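Long-range contact in malate dehydrogenase (Aeropyrum pernix, PDB 2D4A), which catalyses the reversible oxidation of malate to oxaloacetate with NAD or NADP as cofactor: residues Val73-Ile77 and Ala91-Met96. Residues are numbered along the deposited sequence; the frame is centred on the assembly and turned at random.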
ATOM      1  N   VAL B  73       9.427  21.834   5.586  1.00 30.26           N
ATOM      2  CA  VAL B  73       9.236  22.926   6.535  1.00 29.79           C
ATOM      3  C   VAL B  73       7.753  23.119   6.862  1.00 30.32           C
ATOM      4  O   VAL B  73       6.924  23.412   5.989  1.00 28.88           O
ATOM      5  CB  VAL B  73       9.842  24.230   5.979  1.00 30.04           C
ATOM      6  CG1 VAL B  73       9.579  25.389   6.927  1.00 29.58           C
ATOM      7  CG2 VAL B  73      11.342  24.047   5.774  1.00 29.75           C
ATOM      8  N   THR B  74       7.447  22.958   8.147  1.00 30.65           N
ATOM      9  CA  THR B  74       6.091  23.051   8.685  1.00 30.11           C
ATOM     10  C   THR B  74       6.130  23.774  10.031  1.00 30.64           C
ATOM     11  O   THR B  74       5.113  23.910  10.708  1.00 31.03           O
ATOM     12  CB  THR B  74       5.548  21.651   8.929  1.00 29.03           C
ATOM     13  OG1 THR B  74       6.292  21.048   9.993  1.00 30.96           O
ATOM     14  CG2 THR B  74       5.726  20.779   7.685  1.00 27.78           C
ATOM     15  N   ALA B  75       7.316  24.244  10.389  1.00 31.54           N
ATOM     16  CA  ALA B  75       7.557  24.915  11.653  1.00 33.53           C
ATOM     17  C   ALA B  75       6.746  26.155  12.001  1.00 35.49           C
ATOM     18  O   ALA B  75       6.788  26.604  13.145  1.00 38.23           O
ATOM     19  CB  ALA B  75       9.031  25.240  11.773  1.00 32.90           C
ATOM     20  N   GLY B  76       5.975  26.664  11.123  1.00 35.71           N
ATOM     21  CA  GLY B  76       5.389  27.923  11.499  1.00 38.10           C
ATOM     22  C   GLY B  76       4.437  27.824  12.697  1.00 38.53           C
ATOM     23  O   GLY B  76       4.550  26.912  13.508  1.00 38.75           O
ATOM     24  N   ILE B  77       3.505  28.729  12.670  1.00 38.48           N
ATOM     25  CA  ILE B  77       2.401  28.935  13.602  1.00 36.31           C
ATOM     26  C   ILE B  77       1.101  28.897  12.835  1.00 35.03           C
ATOM     27  O   ILE B  77       1.071  29.441  11.708  1.00 33.64           O
ATOM     28  CB  ILE B  77       2.531  30.106  14.545  1.00 39.16           C
ATOM     29  CG1 ILE B  77       1.381  30.332  15.491  1.00 42.94           C
ATOM     30  CG2 ILE B  77       3.017  31.395  13.964  1.00 38.58           C
ATOM     31  CD1 ILE B  77       1.086  29.273  16.507  1.00 45.09           C
ATOM     32  N   ALA B  91       5.265  36.953  12.125  1.00 35.26           N
ATOM     33  CA  ALA B  91       5.690  35.906  13.040  1.00 33.76           C
ATOM     34  C   ALA B  91       6.347  34.761  12.251  1.00 34.10           C
ATOM     35  O   ALA B  91       7.512  34.437  12.481  1.00 35.03           O
ATOM     36  CB  ALA B  91       4.487  35.386  13.832  1.00 30.23           C
ATOM     37  N   ASN B  92       5.602  34.170  11.314  1.00 33.00           N
ATOM     38  CA  ASN B  92       6.100  33.062  10.498  1.00 31.93           C
ATOM     39  C   ASN B  92       7.283  33.452   9.599  1.00 33.81           C
ATOM     40  O   ASN B  92       8.153  32.614   9.293  1.00 32.50           O
ATOM     41  CB  ASN B  92       4.952  32.455   9.673  1.00 30.60           C
ATOM     42  CG  ASN B  92       3.953  31.680  10.544  1.00 28.84           C
ATOM     43  OD1 ASN B  92       4.331  31.078  11.552  1.00 26.88           O
ATOM     44  ND2 ASN B  92       2.691  31.679  10.148  1.00 24.62           N
ATOM     45  N   ALA B  93       7.322  34.723   9.191  1.00 34.63           N
ATOM     46  CA  ALA B  93       8.415  35.238   8.371  1.00 33.74           C
ATOM     47  C   ALA B  93       9.695  35.137   9.193  1.00 34.39           C
ATOM     48  O   ALA B  93      10.741  34.746   8.683  1.00 35.56           O
ATOM     49  CB  ALA B  93       8.151  36.686   7.985  1.00 32.83           C
ATOM     50  N   ASN B  94       9.610  35.481  10.475  1.00 34.79           N
ATOM     51  CA  ASN B  94      10.782  35.403  11.330  1.00 35.97           C
ATOM     52  C   ASN B  94      11.222  33.968  11.478  1.00 34.81           C
ATOM     53  O   ASN B  94      12.412  33.669  11.456  1.00 33.16           O
ATOM     54  CB  ASN B  94      10.485  36.002  12.698  1.00 39.05           C
ATOM     55  CG  ASN B  94      10.385  37.508  12.648  1.00 43.56           C
ATOM     56  OD1 ASN B  94      11.388  38.199  12.446  1.00 47.16           O
ATOM     57  ND2 ASN B  94       9.171  38.032  12.813  1.00 44.93           N
ATOM     58  N   THR B  95      10.259  33.074  11.623  1.00 34.74           N
ATOM     59  CA  THR B  95      10.579  31.666  11.757  1.00 34.83           C
ATOM     60  C   THR B  95      11.316  31.171  10.519  1.00 34.17           C
ATOM     61  O   THR B  95      12.373  30.549  10.626  1.00 34.82           O
ATOM     62  CB  THR B  95       9.310  30.848  11.943  1.00 35.21           C
ATOM     63  OG1 THR B  95       8.688  31.229  13.174  1.00 36.32           O
ATOM     64  CG2 THR B  95       9.636  29.369  11.971  1.00 34.87           C
ATOM     65  N   MET B  96      10.753  31.451   9.348  1.00 32.59           N
ATOM     66  CA  MET B  96      11.364  31.034   8.095  1.00 31.40           C
ATOM     67  C   MET B  96      12.824  31.507   8.015  1.00 30.24           C
ATOM     68  O   MET B  96      13.719  30.709   7.773  1.00 29.32           O
ATOM     69  CB  MET B  96      10.544  31.567   6.909  1.00 32.84           C
ATOM     70  CG  MET B  96       9.088  31.051   6.844  1.00 31.89           C
ATOM     71  SD  MET B  96       8.928  29.248   6.695  1.00 31.60           S
ATOM     72  CE  MET B  96       8.878  28.766   8.413  1.00 28.78           C
TER
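The side-chain amide of Asn-92, on helix 86-106, grips the backbone of Ile-77, in the loop that follows strand 70-73 of the Rossmann-type NAD-binding domain. The loop runs from the C-terminal end of this parallel strand, and its backbone comes nearest the helix segment where Gly-76 faces Asn-92. Two hydrogen bonds join the Asn-92 amide to one residue. Ile-77 N donates to Asn-92 OD1 (2.7 Å), though the place of OD1 in the model is less sure. Asn-92 ND2 donates to Ile-77 O at 3.2 Å. This second bond is fairly straight, with an N-H...O angle of 157°, and the carbonyl oxygen lies close to the amide plane. ND2 also reaches Asn-117 O, so the amide links the loop to a residue that, by similarity, contacts both cofactor and substrate. Asn-92 itself probably contributes to the NADP(+) site, as in related dehydrogenases. An alanine here removes the amide, which would probably set the loop at Ile-77 free to shift and cut its link to Asn-117 O.

The buried part lies deeper, at the strand end. Met-96 is bent at chi2 and chi3 (-60° and 90°), which turns its methyl toward the strand. Ile-114, Met-122 and Met-126 also pack on this side chain. The outer part is looser. Ala-75 CB only approaches Thr-95 CG2, at 4.2 Å. Ile-77 is exposed, and its longer branch points off from the helix while CG2 lies 4.3 Å from Ala-91 CB. On the buried side, Val-73 CG1 sits 3.8 Å from Met-96 CE and 3.9 Å from Met-96 SD.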